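Long-range contacts in acyl-ACP thioesterase (Bacteroides thetaiotaomicron, PDB 2ESS), which probably hydrolyses the thioester of fatty acyl-ACP, releasing free fatty acid in lipid biosynthesis: residues A[206-211]-A[238-243]; A[59-64]-A[115-120]. All coordinates share one frame; numbering follows the deposited sequence.

Contact 1: residues A[206-211]-A[238-243]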
ATOM      1  N   TYR A 206      -5.967   0.162 -19.310  1.00 31.21           N
ATOM      2  CA  TYR A 206      -4.505   0.347 -19.245  1.00 31.35           C
ATOM      3  C   TYR A 206      -4.048   0.326 -20.670  1.00 32.60           C
ATOM      4  O   TYR A 206      -4.137  -0.694 -21.357  1.00 33.61           O
ATOM      5  CB  TYR A 206      -3.838  -0.755 -18.412  1.00 31.39           C
ATOM      6  CG  TYR A 206      -4.202  -0.651 -16.958  1.00 34.97           C
ATOM      7  CD1 TYR A 206      -3.578   0.308 -16.140  1.00 38.41           C
ATOM      8  CD2 TYR A 206      -5.185  -1.445 -16.405  1.00 36.99           C
ATOM      9  CE1 TYR A 206      -3.933   0.465 -14.805  1.00 36.42           C
ATOM     10  CE2 TYR A 206      -5.528  -1.298 -15.056  1.00 30.75           C
ATOM     11  CZ  TYR A 206      -4.893  -0.365 -14.272  1.00 33.93           C
ATOM     12  OH  TYR A 206      -5.255  -0.230 -12.950  1.00 36.81           O
ATOM     13  N   VAL A 207      -3.601   1.477 -21.137  1.00 33.76           N
ATOM     14  CA  VAL A 207      -3.322   1.672 -22.551  1.00 35.28           C
ATOM     15  C   VAL A 207      -1.833   1.539 -22.906  1.00 37.57           C
ATOM     16  O   VAL A 207      -1.487   0.974 -23.928  1.00 35.92           O
ATOM     17  CB  VAL A 207      -3.892   3.024 -23.012  1.00 34.92           C
ATOM     18  CG1 VAL A 207      -3.676   3.228 -24.526  1.00 38.28           C
ATOM     19  CG2 VAL A 207      -5.376   3.107 -22.612  1.00 33.90           C
ATOM     20  N   ALA A 208      -0.968   2.097 -22.080  1.00 34.62           N
ATOM     21  CA  ALA A 208       0.449   2.184 -22.370  1.00 33.01           C
ATOM     22  C   ALA A 208       1.171   2.437 -21.062  1.00 33.25           C
ATOM     23  O   ALA A 208       0.530   2.704 -20.029  1.00 34.34           O
ATOM     24  CB  ALA A 208       0.732   3.275 -23.340  1.00 29.69           C
ATOM     25  N   GLU A 209       2.495   2.361 -21.107  1.00 35.26           N
ATOM     26  CA  GLU A 209       3.326   2.405 -19.915  1.00 37.71           C
ATOM     27  C   GLU A 209       3.905   3.778 -19.710  1.00 36.81           C
ATOM     28  O   GLU A 209       4.145   4.496 -20.665  1.00 36.90           O
ATOM     29  CB  GLU A 209       4.475   1.383 -20.000  1.00 38.05           C
ATOM     30  CG  GLU A 209       4.039  -0.037 -20.169  1.00 44.27           C
ATOM     31  CD  GLU A 209       3.321  -0.654 -18.941  1.00 65.30           C
ATOM     32  OE1 GLU A 209       3.002   0.066 -17.964  1.00 71.94           O
ATOM     33  OE2 GLU A 209       3.069  -1.888 -18.955  1.00 72.70           O
ATOM     34  N   SER A 210       4.115   4.117 -18.437  1.00 35.15           N
ATOM     35  CA  SER A 210       4.827   5.320 -18.007  1.00 36.36           C
ATOM     36  C   SER A 210       6.031   4.892 -17.186  1.00 34.09           C
ATOM     37  O   SER A 210       5.995   3.857 -16.517  1.00 31.08           O
ATOM     38  CB  SER A 210       3.943   6.188 -17.108  1.00 36.89           C
ATOM     39  OG  SER A 210       2.837   6.644 -17.842  1.00 49.98           O
ATOM     40  N   TYR A 211       7.059   5.725 -17.216  1.00 30.44           N
ATOM     41  CA  TYR A 211       8.333   5.448 -16.575  1.00 33.29           C
ATOM     42  C   TYR A 211       8.671   6.546 -15.559  1.00 34.79           C
ATOM     43  O   TYR A 211       8.046   7.631 -15.526  1.00 35.88           O
ATOM     44  CB  TYR A 211       9.415   5.395 -17.637  1.00 35.81           C
ATOM     45  CG  TYR A 211       9.056   4.430 -18.737  1.00 38.84           C
ATOM     46  CD1 TYR A 211       9.178   3.072 -18.553  1.00 42.98           C
ATOM     47  CD2 TYR A 211       8.539   4.884 -19.943  1.00 46.25           C
ATOM     48  CE1 TYR A 211       8.817   2.168 -19.568  1.00 51.03           C
ATOM     49  CE2 TYR A 211       8.173   3.995 -20.960  1.00 52.16           C
ATOM     50  CZ  TYR A 211       8.313   2.646 -20.761  1.00 46.27           C
ATOM     51  OH  TYR A 211       7.962   1.779 -21.760  1.00 52.27           O
ATOM     52  N   GLU A 238       0.593  11.194 -25.213  1.00 44.41           N
ATOM     53  CA  GLU A 238       0.340   9.779 -25.330  1.00 41.29           C
ATOM     54  C   GLU A 238      -0.525   9.288 -24.210  1.00 36.54           C
ATOM     55  O   GLU A 238      -0.122   9.384 -23.057  1.00 30.28           O
ATOM     56  CB  GLU A 238       1.636   9.024 -25.260  1.00 44.18           C
ATOM     57  CG  GLU A 238       2.748   9.670 -25.987  1.00 53.99           C
ATOM     58  CD  GLU A 238       4.034   9.013 -25.647  1.00 64.15           C
ATOM     59  OE1 GLU A 238       4.043   7.752 -25.603  1.00 70.85           O
ATOM     60  OE2 GLU A 238       5.010   9.758 -25.419  1.00 69.10           O
ATOM     61  N   VAL A 239      -1.678   8.706 -24.534  1.00 33.55           N
ATOM     62  CA  VAL A 239      -2.555   8.179 -23.498  1.00 33.64           C
ATOM     63  C   VAL A 239      -1.955   6.943 -22.850  1.00 32.77           C
ATOM     64  O   VAL A 239      -1.579   5.991 -23.542  1.00 35.44           O
ATOM     65  CB  VAL A 239      -3.956   7.875 -24.020  1.00 33.57           C
ATOM     66  CG1 VAL A 239      -4.791   7.197 -22.952  1.00 33.92           C
ATOM     67  CG2 VAL A 239      -4.636   9.172 -24.490  1.00 36.27           C
ATOM     68  N   VAL A 240      -1.860   6.956 -21.520  1.00 29.18           N
ATOM     69  CA  VAL A 240      -1.412   5.766 -20.789  1.00 30.33           C
ATOM     70  C   VAL A 240      -2.543   4.996 -20.102  1.00 33.80           C
ATOM     71  O   VAL A 240      -2.463   3.772 -19.974  1.00 28.48           O
ATOM     72  CB  VAL A 240      -0.253   6.067 -19.791  1.00 31.58           C
ATOM     73  CG1 VAL A 240       0.970   6.557 -20.605  1.00 34.78           C
ATOM     74  CG2 VAL A 240      -0.676   7.081 -18.703  1.00 30.20           C
ATOM     75  N   CYS A 241      -3.570   5.691 -19.633  1.00 33.07           N
ATOM     76  CA  CYS A 241      -4.755   4.983 -19.151  1.00 32.30           C
ATOM     77  C   CYS A 241      -5.970   5.867 -19.202  1.00 30.67           C
ATOM     78  O   CYS A 241      -5.853   7.074 -19.352  1.00 30.14           O
ATOM     79  CB  CYS A 241      -4.539   4.404 -17.770  1.00 38.76           C
ATOM     80  SG  CYS A 241      -4.200   5.551 -16.502  1.00 45.37           S
ATOM     81  N   ARG A 242      -7.136   5.234 -19.090  1.00 32.29           N
ATOM     82  CA  ARG A 242      -8.419   5.895 -18.981  1.00 31.57           C
ATOM     83  C   ARG A 242      -9.157   5.233 -17.834  1.00 33.00           C
ATOM     84  O   ARG A 242      -8.859   4.063 -17.463  1.00 29.85           O
ATOM     85  CB  ARG A 242      -9.227   5.804 -20.293  1.00 31.13           C
ATOM     86  CG  ARG A 242      -8.631   6.644 -21.402  1.00 38.00           C
ATOM     87  CD  ARG A 242      -9.443   6.652 -22.704  1.00 36.96           C
ATOM     88  NE  ARG A 242      -9.054   5.486 -23.434  1.00 54.10           N
ATOM     89  CZ  ARG A 242      -8.232   5.461 -24.471  1.00 46.02           C
ATOM     90  NH1 ARG A 242      -7.711   6.562 -25.005  1.00 52.44           N
ATOM     91  NH2 ARG A 242      -7.955   4.284 -24.982  1.00 46.72           N
ATOM     92  N   SER A 243     -10.111   5.987 -17.284  1.00 29.52           N
ATOM     93  CA  SER A 243     -10.863   5.579 -16.126  1.00 32.24           C
ATOM     94  C   SER A 243     -12.261   6.148 -16.170  1.00 32.90           C
ATOM     95  O   SER A 243     -12.519   7.200 -16.766  1.00 31.91           O
ATOM     96  CB  SER A 243     -10.128   6.013 -14.847  1.00 34.03           C
ATOM     97  OG  SER A 243     -10.854   5.688 -13.676  1.00 37.90           O
TER
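Val207 and Ala208 both turn their backbone N-H onto one acceptor, Val240 O, where the strand ending at Tyr206 gives way to a loop. The bond from Val207 N to Val240 O is 2.8 Å long, with its donor well above the carbonyl plane; Ala208 N, 3.1 Å from Val240 O, comes from the same face of that plane with a smaller tilt. Tyr206 and Cys241 form a non-hydrogen-bonded antiparallel pair. On the opposite edge of strand 238-247, Val240 and Cys241 share the single partner Val232 of strand 227-234 in a classic beta bulge.

The close packing is around the buried Val240 side chain. Its CG1, set beside the backbone N and anti to the carbonyl carbon (chi1 -63°), reaches Ser210 OG at 3.3 Å, and Val240 CG2 lies 3.6 Å from the same oxygen. Ser210 OG is also hydrogen-bonded to Tyr181 OH of helix 178-186, which covers Val240 as well.

The outer side is looser. Val207 CG2 lies over one face of the Arg242 guanidinium, 3.7 Å from Arg242 NH2, the two side chains crossing obliquely, and stands 4.1 Å from Val239 CG1. A weak, long ion pair links Arg242 to Glu231.

Glu209 points away from the strand and touches His175, a calcium ligand. Two N-H groups on one carbonyl thus hold the start of the loop, while the Val240 methyls pack on the Ser210 hydroxyl on the buried side and Val207 lies against Arg242 on the exposed one.

Contact 2: residues A[59-64]-A[115-120]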
ATOM      1  N   THR A  59       3.459 -13.732 -21.817  1.00 31.60           N
ATOM      2  CA  THR A  59       3.086 -13.216 -20.508  1.00 30.71           C
ATOM      3  C   THR A  59       1.647 -12.700 -20.551  1.00 30.90           C
ATOM      4  O   THR A  59       1.053 -12.625 -21.613  1.00 31.79           O
ATOM      5  CB  THR A  59       4.043 -12.107 -19.966  1.00 33.21           C
ATOM      6  OG1 THR A  59       3.836 -11.974 -18.569  1.00 35.38           O
ATOM      7  CG2 THR A  59       3.778 -10.731 -20.657  1.00 35.41           C
ATOM      8  N   TRP A  60       1.105 -12.400 -19.382  1.00 32.75           N
ATOM      9  CA  TRP A  60      -0.216 -11.816 -19.230  1.00 32.26           C
ATOM     10  C   TRP A  60      -0.090 -10.322 -19.038  1.00 34.70           C
ATOM     11  O   TRP A  60       0.816  -9.881 -18.330  1.00 33.47           O
ATOM     12  CB  TRP A  60      -0.881 -12.363 -17.970  1.00 32.14           C
ATOM     13  CG  TRP A  60      -1.257 -13.806 -18.022  1.00 32.81           C
ATOM     14  CD1 TRP A  60      -0.766 -14.805 -17.231  1.00 31.87           C
ATOM     15  CD2 TRP A  60      -2.270 -14.404 -18.839  1.00 29.93           C
ATOM     16  NE1 TRP A  60      -1.386 -15.996 -17.528  1.00 32.40           N
ATOM     17  CE2 TRP A  60      -2.336 -15.774 -18.489  1.00 29.39           C
ATOM     18  CE3 TRP A  60      -3.158 -13.913 -19.803  1.00 31.68           C
ATOM     19  CZ2 TRP A  60      -3.201 -16.663 -19.124  1.00 37.09           C
ATOM     20  CZ3 TRP A  60      -4.036 -14.795 -20.419  1.00 35.25           C
ATOM     21  CH2 TRP A  60      -4.040 -16.155 -20.083  1.00 36.70           C
ATOM     22  N   VAL A  61      -0.992  -9.563 -19.669  1.00 35.19           N
ATOM     23  CA  VAL A  61      -1.074  -8.124 -19.417  0.50 35.74           C
ATOM     24  C   VAL A  61      -2.515  -7.739 -19.136  1.00 33.36           C
ATOM     25  O   VAL A  61      -3.413  -8.145 -19.830  1.00 34.02           O
ATOM     26  CB  VAL A  61      -0.493  -7.263 -20.574  0.50 35.23           C
ATOM     27  CG1 VAL A  61       1.023  -7.392 -20.616  0.50 34.99           C
ATOM     28  CG2 VAL A  61      -1.094  -7.640 -21.912  0.50 35.98           C
ATOM     29  N   LEU A  62      -2.699  -6.942 -18.088  1.00 33.26           N
ATOM     30  CA  LEU A  62      -4.000  -6.463 -17.671  1.00 34.24           C
ATOM     31  C   LEU A  62      -4.398  -5.330 -18.590  1.00 34.99           C
ATOM     32  O   LEU A  62      -3.690  -4.319 -18.682  1.00 33.23           O
ATOM     33  CB  LEU A  62      -3.961  -5.939 -16.230  1.00 35.59           C
ATOM     34  CG  LEU A  62      -5.261  -5.356 -15.646  1.00 39.01           C
ATOM     35  CD1 LEU A  62      -6.395  -6.409 -15.643  1.00 35.42           C
ATOM     36  CD2 LEU A  62      -4.975  -4.831 -14.222  1.00 35.64           C
ATOM     37  N   SER A  63      -5.569  -5.482 -19.201  1.00 34.64           N
ATOM     38  CA  SER A  63      -6.096  -4.515 -20.165  1.00 36.32           C
ATOM     39  C   SER A  63      -7.205  -3.657 -19.550  1.00 33.51           C
ATOM     40  O   SER A  63      -7.217  -2.454 -19.712  1.00 32.41           O
ATOM     41  CB  SER A  63      -6.633  -5.244 -21.405  1.00 35.76           C
ATOM     42  OG  SER A  63      -5.646  -6.080 -21.962  1.00 50.00           O
ATOM     43  N   ARG A  64      -8.147  -4.299 -18.884  1.00 33.16           N
ATOM     44  CA  ARG A  64      -9.327  -3.627 -18.330  1.00 31.66           C
ATOM     45  C   ARG A  64      -9.678  -4.192 -16.937  1.00 34.02           C
ATOM     46  O   ARG A  64      -9.520  -5.371 -16.669  1.00 35.03           O
ATOM     47  CB  ARG A  64     -10.535  -3.790 -19.228  1.00 30.36           C
ATOM     48  CG  ARG A  64     -10.429  -3.292 -20.627  1.00 32.66           C
ATOM     49  CD  ARG A  64     -11.840  -3.141 -21.292  1.00 36.25           C
ATOM     50  NE  ARG A  64     -11.722  -2.695 -22.696  1.00 33.84           N
ATOM     51  CZ  ARG A  64     -11.431  -1.449 -23.051  1.00 40.14           C
ATOM     52  NH1 ARG A  64     -11.270  -0.487 -22.135  1.00 33.70           N
ATOM     53  NH2 ARG A  64     -11.305  -1.151 -24.326  1.00 42.10           N
ATOM     54  N   ALA A 115      -4.724  -9.698 -21.648  1.00 34.80           N
ATOM     55  CA  ALA A 115      -4.215 -10.172 -22.932  1.00 35.08           C
ATOM     56  C   ALA A 115      -3.036 -11.123 -22.667  1.00 34.14           C
ATOM     57  O   ALA A 115      -2.376 -11.018 -21.669  1.00 32.57           O
ATOM     58  CB  ALA A 115      -3.752  -9.012 -23.830  1.00 33.47           C
HETATM   59  N   MSE A 116      -2.807 -12.058 -23.570  1.00 35.98           N
HETATM   60  CA  MSE A 116      -1.553 -12.832 -23.577  1.00 41.43           C
HETATM   61  C   MSE A 116      -0.685 -12.381 -24.742  1.00 41.21           C
HETATM   62  O   MSE A 116      -1.143 -12.377 -25.862  1.00 44.19           O
HETATM   63  CB  MSE A 116      -1.807 -14.309 -23.706  1.00 43.93           C
HETATM   64  CG  MSE A 116      -0.508 -15.049 -23.927  1.00 47.49           C
HETATM   65 SE   MSE A 116      -0.646 -16.929 -23.644  0.75 51.62          SE
HETATM   66  CE  MSE A 116      -2.898 -17.168 -23.734  1.00 42.57           C
ATOM     67  N   ILE A 117       0.547 -11.987 -24.477  1.00 40.78           N
ATOM     68  CA  ILE A 117       1.417 -11.492 -25.546  1.00 43.44           C
ATOM     69  C   ILE A 117       2.719 -12.274 -25.589  1.00 40.24           C
ATOM     70  O   ILE A 117       3.233 -12.716 -24.543  1.00 37.41           O
ATOM     71  CB  ILE A 117       1.729  -9.965 -25.413  1.00 44.36           C
ATOM     72  CG1 ILE A 117       2.610  -9.660 -24.217  1.00 48.59           C
ATOM     73  CG2 ILE A 117       0.436  -9.132 -25.289  1.00 49.05           C
ATOM     74  CD1 ILE A 117       3.404  -8.397 -24.397  1.00 54.87           C
ATOM     75  N   ASN A 118       3.235 -12.438 -26.803  1.00 37.13           N
ATOM     76  CA  ASN A 118       4.554 -12.992 -27.018  1.00 37.16           C
ATOM     77  C   ASN A 118       5.597 -11.992 -26.548  1.00 37.33           C
ATOM     78  O   ASN A 118       5.525 -10.803 -26.872  1.00 36.19           O
ATOM     79  CB  ASN A 118       4.734 -13.337 -28.492  1.00 35.47           C
ATOM     80  CG  ASN A 118       6.056 -13.996 -28.766  1.00 37.54           C
ATOM     81  OD1 ASN A 118       7.082 -13.351 -28.738  1.00 35.64           O
ATOM     82  ND2 ASN A 118       6.034 -15.279 -29.014  1.00 32.54           N
ATOM     83  N   LEU A 119       6.566 -12.447 -25.761  1.00 34.71           N
ATOM     84  CA  LEU A 119       7.572 -11.526 -25.202  1.00 35.71           C
ATOM     85  C   LEU A 119       8.686 -11.078 -26.184  1.00 36.71           C
ATOM     86  O   LEU A 119       9.388 -10.100 -25.928  1.00 40.25           O
ATOM     87  CB  LEU A 119       8.227 -12.148 -23.975  1.00 36.44           C
ATOM     88  CG  LEU A 119       7.396 -12.352 -22.730  1.00 35.01           C
ATOM     89  CD1 LEU A 119       8.267 -13.129 -21.681  1.00 34.21           C
ATOM     90  CD2 LEU A 119       6.861 -11.037 -22.126  1.00 37.32           C
ATOM     91  N   ASN A 120       8.885 -11.788 -27.276  1.00 37.91           N
ATOM     92  CA  ASN A 120       9.889 -11.365 -28.237  1.00 41.43           C
ATOM     93  C   ASN A 120       9.370 -10.214 -29.096  1.00 43.63           C
ATOM     94  O   ASN A 120      10.062  -9.213 -29.310  1.00 44.80           O
ATOM     95  CB  ASN A 120      10.316 -12.504 -29.159  1.00 40.48           C
ATOM     96  CG  ASN A 120      11.455 -13.349 -28.572  1.00 44.83           C
ATOM     97  OD1 ASN A 120      11.789 -13.246 -27.390  1.00 42.55           O
ATOM     98  ND2 ASN A 120      12.042 -14.199 -29.405  1.00 56.56           N
TER
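Trp60 and Met116 face each other as a non-hydrogen-bonded antiparallel pair, flanked by the hydrogen-bonded pairs Thr59-Ile117 and Val61-Ala115. Thr59 N to Ile117 O measures 2.9 Å, and Ala115 N to Val61 O 2.7 Å.

From CB the Trp60 side chain leaves on the same face of the sheet as Met116, and chi1 of -69° sets CG anti to the carbonyl carbon. At the edge of the indole CE3 meets Ala115 O near the ring plane at 3.5 Å; farther out along the benzo ring CZ3 lies 4.0 Å from Met116 CB, and CH2 lies obliquely, 4.0 Å from Met116 CE. The selenium of this selenomethionine stands 5.2 Å from the centroid of the six-membered ring, a Met-aromatic contact. On the pyrrole side NE1 donates to Phe48 O, a bond that would limit ring rotation. An alanine here would probably leave Phe48 O without the indole N-H and the Met116 methyl without its aromatic neighbour.

On the other face Thr59 CG2 and Ile117 CG1 lie side by side; the Leu119 side chain, from the following loop, crosses that of Thr59 at about a right angle, its CD2 a tight 3.4 Å from Thr59 CG2.

Helix 50-55 packs on this end of the sheet, Leu53 touching Trp60 and Met116, Ile50 touching Trp60 and Thr59, while Phe92 of strand 92-100 packs on Ala115 and Ser63.

In the fold
Contact 2 closes along the chain before contact 1 opens; their centres are about 15 Å apart in one antiparallel sheet. Strands 106-118, 58-69, 199-206 and 238-247 follow one another across it, so contact 2 joins the first two and contact 1 the end of the third to the fourth. They meet at the seam, where Tyr206 N lies 2.9 Å from Ser63 O, a probable hydrogen bond. Contact 2 belongs to the N-terminal and contact 1 to the C-terminal of the two hotdog-type domains, which strands 58-69 and 199-206 join. The nearest side-chain atoms of His175 lie about 3 Å from Glu209 and about 7 Å from Val61, so the calcium site is close to both contacts.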